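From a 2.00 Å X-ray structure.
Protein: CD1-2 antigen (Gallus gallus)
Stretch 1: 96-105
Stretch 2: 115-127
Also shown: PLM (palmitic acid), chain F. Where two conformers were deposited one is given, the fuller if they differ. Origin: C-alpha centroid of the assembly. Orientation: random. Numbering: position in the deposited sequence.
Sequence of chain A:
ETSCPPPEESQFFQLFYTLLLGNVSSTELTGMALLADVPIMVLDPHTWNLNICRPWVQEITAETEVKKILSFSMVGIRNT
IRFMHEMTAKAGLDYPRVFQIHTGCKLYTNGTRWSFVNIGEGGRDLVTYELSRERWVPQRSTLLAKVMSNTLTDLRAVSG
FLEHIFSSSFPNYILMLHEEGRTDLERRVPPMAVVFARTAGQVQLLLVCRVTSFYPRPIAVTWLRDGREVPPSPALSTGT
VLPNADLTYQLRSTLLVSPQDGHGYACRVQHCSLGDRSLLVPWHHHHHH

Stretch 1, residues 96-105: PRVFQIHTGC
Stretch 2, residues 115-127: SFVNIGEGGRDLV

Residues 97-105 and 115-121 form neighbouring antiparallel β-strands, their axes 4.7 Å apart at closest approach and their N-to-C directions 164° apart. Both backbones are extended, with phi from -107° to -152° and psi from 116° to 158°. The register pairs Phe99 with Glu121, Ile101 with Ile119, Thr103 with Val117 and Cys105 with Ser115 at non-hydrogen-bonded sites (CA-CA 4.5-4.7 Å). Between them lie the wider hydrogen-bonded pairs, Gln100 with Gly120, His102 with Asn118 and Gly104 with Phe116 (CA-CA 5.0-5.4 Å). Each of these three pairs is joined by two hydrogen bonds: Gln100 N to Gly120 O 3.0 Å and Gly120 N to Gln100 O 2.9 Å; His102 N to Asn118 O and Asn118 N to His102 O, both 2.8 Å; Gly104 N to Phe116 O 3.2 Å and Phe116 N to Gly104 O 3.1 Å. Gly122 N extends the ladder to Val98 O at 3.0 Å.

The clearest bump and hollow lie on the face carrying His102 and Phe116. The Phe116 side chain (chi1 63°, p; chi2 -96°) leans across the neighbouring strand and fills the space left by Gly104, whose CA sits 3.9 Å from the Phe116 ring centroid, over the ring face. A CB on Gly104 would lie 2.4 Å from Phe116 CE1, so the ring could not rest there beside a side chain. The same ring turns its edge to the face of His102 (chi1 t), with Phe116 CZ 3.6 Å from His102 NE2, centroids 4.8 Å apart and planes at 78°.

On the other face, Ile101 (chi1 m), Thr103 (m), Val117 (t) and Ile119 (m, chi2 t) form a mostly apolar surface. Ile101 CG1 approaches Ile119 CG1 at 4.3 Å, and palmitic acid lies against this surface, its CD 3.8 Å from Val117 CG1 and its CF 3.8 Å from Thr103 OG1. Farther along, Glu121 (t, m, chi3 -35°) lays its CG over the Phe99 ring (chi1 m, chi2 -95°), 4.2 Å from the centroid, while Leu126 CD2 meets the ring edge, 4.0 Å from Phe99 CE1.

Glu121 continues to Arg97 (m, m, t), where OE2 forms a salt bridge with Arg97 NH1 at 2.6 Å, near the guanidinium plane. One water links Glu121 OE2 (2.8 Å) to Val98 N (2.7 Å). Beyond Glu121 the chain reverses in a type I' turn ending at Arg124; Gly122 (54°/29°) and Gly123 (79°/18°) adopt the positive phi values that favour glycine.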

# COMPACT_ATOMS: atom_id res chain seq x y z
N PRO A 96 -16.41 13.36 14.40
CA PRO A 96 -15.37 13.34 13.35
C PRO A 96 -15.92 12.82 12.04
O PRO A 96 -16.89 12.06 12.02
CB PRO A 96 -14.30 12.36 13.90
CG PRO A 96 -14.72 12.07 15.36
CD PRO A 96 -16.19 12.29 15.40
N ARG A 97 -15.33 13.28 10.96
CA ARG A 97 -15.60 12.77 9.63
C ARG A 97 -14.24 12.48 8.99
O ARG A 97 -13.30 13.26 9.16
CB ARG A 97 -16.34 13.82 8.80
CG ARG A 97 -17.82 13.89 9.08
CD ARG A 97 -18.55 12.67 8.56
NE ARG A 97 -19.82 12.53 9.26
CZ ARG A 97 -20.63 11.49 9.13
NH1 ARG A 97 -20.32 10.47 8.34
NH2 ARG A 97 -21.74 11.45 9.83
N VAL A 98 -14.10 11.34 8.32
CA VAL A 98 -12.89 11.08 7.54
C VAL A 98 -13.22 11.07 6.05
O VAL A 98 -14.00 10.23 5.58
CB VAL A 98 -12.20 9.74 7.89
CG1 VAL A 98 -10.82 9.67 7.23
CG2 VAL A 98 -12.06 9.55 9.38
N PHE A 99 -12.58 11.96 5.30
CA PHE A 99 -12.72 11.97 3.84
C PHE A 99 -11.44 11.47 3.20
O PHE A 99 -10.37 11.68 3.74
CB PHE A 99 -13.05 13.38 3.32
CG PHE A 99 -14.45 13.85 3.69
CD1 PHE A 99 -15.51 13.68 2.80
CD2 PHE A 99 -14.68 14.47 4.91
CE1 PHE A 99 -16.80 14.10 3.14
CE2 PHE A 99 -15.95 14.92 5.24
CZ PHE A 99 -17.02 14.73 4.36
N GLN A 100 -11.56 10.82 2.04
CA GLN A 100 -10.39 10.29 1.30
C GLN A 100 -10.53 10.57 -0.19
O GLN A 100 -11.64 10.58 -0.74
CB GLN A 100 -10.22 8.79 1.56
CG GLN A 100 -9.79 8.43 3.00
CD GLN A 100 -10.06 7.01 3.39
OE1 GLN A 100 -11.13 6.71 3.85
NE2 GLN A 100 -9.08 6.13 3.21
N ILE A 101 -9.39 10.82 -0.85
CA ILE A 101 -9.37 11.17 -2.28
C ILE A 101 -8.31 10.35 -3.00
O ILE A 101 -7.13 10.41 -2.66
CB ILE A 101 -9.08 12.70 -2.52
CG1 ILE A 101 -10.15 13.58 -1.87
CG2 ILE A 101 -9.02 13.02 -4.02
CD1 ILE A 101 -9.77 14.12 -0.50
N HIS A 102 -8.73 9.58 -4.00
CA HIS A 102 -7.80 8.76 -4.77
C HIS A 102 -7.90 9.20 -6.22
O HIS A 102 -8.96 9.13 -6.82
CB HIS A 102 -8.13 7.28 -4.60
CG HIS A 102 -7.21 6.36 -5.35
ND1 HIS A 102 -7.57 5.08 -5.71
CD2 HIS A 102 -5.94 6.54 -5.81
CE1 HIS A 102 -6.57 4.51 -6.35
NE2 HIS A 102 -5.57 5.38 -6.44
N THR A 103 -6.77 9.66 -6.75
CA THR A 103 -6.65 10.12 -8.11
C THR A 103 -5.55 9.30 -8.83
O THR A 103 -4.59 8.87 -8.20
CB THR A 103 -6.24 11.61 -8.11
OG1 THR A 103 -7.20 12.37 -7.37
CG2 THR A 103 -6.16 12.16 -9.51
N GLY A 104 -5.70 9.12 -10.14
CA GLY A 104 -4.67 8.45 -10.94
C GLY A 104 -4.61 8.91 -12.39
O GLY A 104 -5.60 9.38 -12.93
N CYS A 105 -3.43 8.74 -12.98
CA CYS A 105 -3.18 9.00 -14.40
C CYS A 105 -2.19 7.94 -14.89
O CYS A 105 -1.05 7.87 -14.40
CB CYS A 105 -2.58 10.41 -14.60
SG CYS A 105 -2.31 10.94 -16.31
N SER A 115 -7.55 8.03 -16.59
CA SER A 115 -7.55 9.03 -15.52
C SER A 115 -8.80 8.88 -14.67
O SER A 115 -9.86 8.57 -15.19
CB SER A 115 -7.48 10.44 -16.10
OG SER A 115 -6.19 10.74 -16.64
N PHE A 116 -8.68 9.10 -13.37
CA PHE A 116 -9.82 8.98 -12.46
C PHE A 116 -9.70 9.87 -11.22
O PHE A 116 -8.59 10.20 -10.80
CB PHE A 116 -10.06 7.52 -12.05
CG PHE A 116 -8.91 6.90 -11.27
CD1 PHE A 116 -7.94 6.15 -11.91
CD2 PHE A 116 -8.83 7.06 -9.87
CE1 PHE A 116 -6.90 5.57 -11.18
CE2 PHE A 116 -7.80 6.50 -9.16
CZ PHE A 116 -6.83 5.76 -9.82
N VAL A 117 -10.84 10.26 -10.67
CA VAL A 117 -10.91 10.89 -9.35
C VAL A 117 -12.03 10.26 -8.54
O VAL A 117 -13.21 10.31 -8.93
CB VAL A 117 -11.18 12.40 -9.39
CG1 VAL A 117 -11.13 12.95 -7.96
CG2 VAL A 117 -10.18 13.12 -10.26
N ASN A 118 -11.65 9.67 -7.40
CA ASN A 118 -12.60 9.06 -6.48
C ASN A 118 -12.58 9.69 -5.09
O ASN A 118 -11.52 9.85 -4.50
CB ASN A 118 -12.27 7.57 -6.33
CG ASN A 118 -12.47 6.80 -7.62
OD1 ASN A 118 -13.25 7.18 -8.47
ND2 ASN A 118 -11.74 5.72 -7.76
N ILE A 119 -13.76 10.02 -4.56
CA ILE A 119 -13.89 10.51 -3.17
C ILE A 119 -14.65 9.50 -2.30
O ILE A 119 -15.69 9.00 -2.71
CB ILE A 119 -14.59 11.91 -3.10
CG1 ILE A 119 -13.87 12.91 -4.02
CG2 ILE A 119 -14.59 12.43 -1.69
CD1 ILE A 119 -14.48 14.32 -4.10
N GLY A 120 -14.12 9.21 -1.11
CA GLY A 120 -14.82 8.41 -0.12
C GLY A 120 -15.10 9.16 1.18
O GLY A 120 -14.42 10.15 1.51
N GLU A 121 -16.09 8.69 1.92
CA GLU A 121 -16.35 9.16 3.27
C GLU A 121 -16.61 7.96 4.15
O GLU A 121 -17.30 7.01 3.75
CB GLU A 121 -17.55 10.12 3.29
CG GLU A 121 -17.88 10.73 4.66
CD GLU A 121 -18.65 9.78 5.57
OE1 GLU A 121 -19.48 8.99 5.07
OE2 GLU A 121 -18.40 9.79 6.79
N GLY A 122 -16.05 8.00 5.36
CA GLY A 122 -16.16 6.88 6.29
C GLY A 122 -15.70 5.55 5.71
O GLY A 122 -16.20 4.51 6.11
N GLY A 123 -14.76 5.58 4.77
CA GLY A 123 -14.16 4.35 4.25
C GLY A 123 -15.00 3.59 3.23
O GLY A 123 -14.78 2.42 3.00
N ARG A 124 -15.98 4.27 2.64
CA ARG A 124 -16.78 3.71 1.56
C ARG A 124 -16.82 4.76 0.46
O ARG A 124 -16.63 5.94 0.75
CB ARG A 124 -18.23 3.45 2.05
CG ARG A 124 -18.34 2.49 3.23
CD ARG A 124 -19.78 2.30 3.72
NE ARG A 124 -20.39 3.55 4.19
CZ ARG A 124 -21.57 4.02 3.78
NH1 ARG A 124 -22.29 3.37 2.86
NH2 ARG A 124 -22.05 5.15 4.29
N ASP A 125 -17.11 4.36 -0.78
CA ASP A 125 -17.24 5.31 -1.89
C ASP A 125 -18.30 6.35 -1.59
O ASP A 125 -19.29 6.05 -0.91
CB ASP A 125 -17.58 4.61 -3.20
CG ASP A 125 -16.66 3.45 -3.52
OD1 ASP A 125 -15.57 3.35 -2.90
OD2 ASP A 125 -17.03 2.63 -4.40
N LEU A 126 -18.08 7.57 -2.09
CA LEU A 126 -19.02 8.68 -1.89
C LEU A 126 -19.44 9.34 -3.20
O LEU A 126 -20.63 9.42 -3.47
CB LEU A 126 -18.46 9.72 -0.89
CG LEU A 126 -19.33 10.96 -0.61
CD1 LEU A 126 -20.63 10.58 0.05
CD2 LEU A 126 -18.57 12.00 0.22
N VAL A 127 -18.48 9.84 -3.99
CA VAL A 127 -18.73 10.36 -5.36
C VAL A 127 -17.56 10.06 -6.33
O VAL A 127 -16.41 9.95 -5.90
CB VAL A 127 -19.06 11.90 -5.40
CG1 VAL A 127 -20.37 12.21 -4.72
CG2 VAL A 127 -17.93 12.75 -4.80
C1 PLM F . -15.30 26.00 -1.36
O1 PLM F . -14.46 26.07 -0.42
O2 PLM F . -16.51 26.07 -1.06
C2 PLM F . -14.87 25.84 -2.80
C3 PLM F . -13.48 25.22 -2.90
C4 PLM F . -13.10 24.87 -4.34
C5 PLM F . -13.48 23.43 -4.71
C6 PLM F . -12.44 22.39 -4.30
C7 PLM F . -13.07 21.07 -3.90
C8 PLM F . -12.90 20.00 -4.97
C9 PLM F . -12.67 18.63 -4.35
CA PLM F . -12.41 17.62 -5.46
CB PLM F . -11.36 16.59 -5.09
CC PLM F . -9.97 16.97 -5.58
CD PLM F . -9.63 16.30 -6.91
CE PLM F . -8.49 17.06 -7.56
CF PLM F . -7.39 16.12 -8.03
CG PLM F . -6.02 16.78 -7.91
O HOH W 1 -16.19 9.59 8.56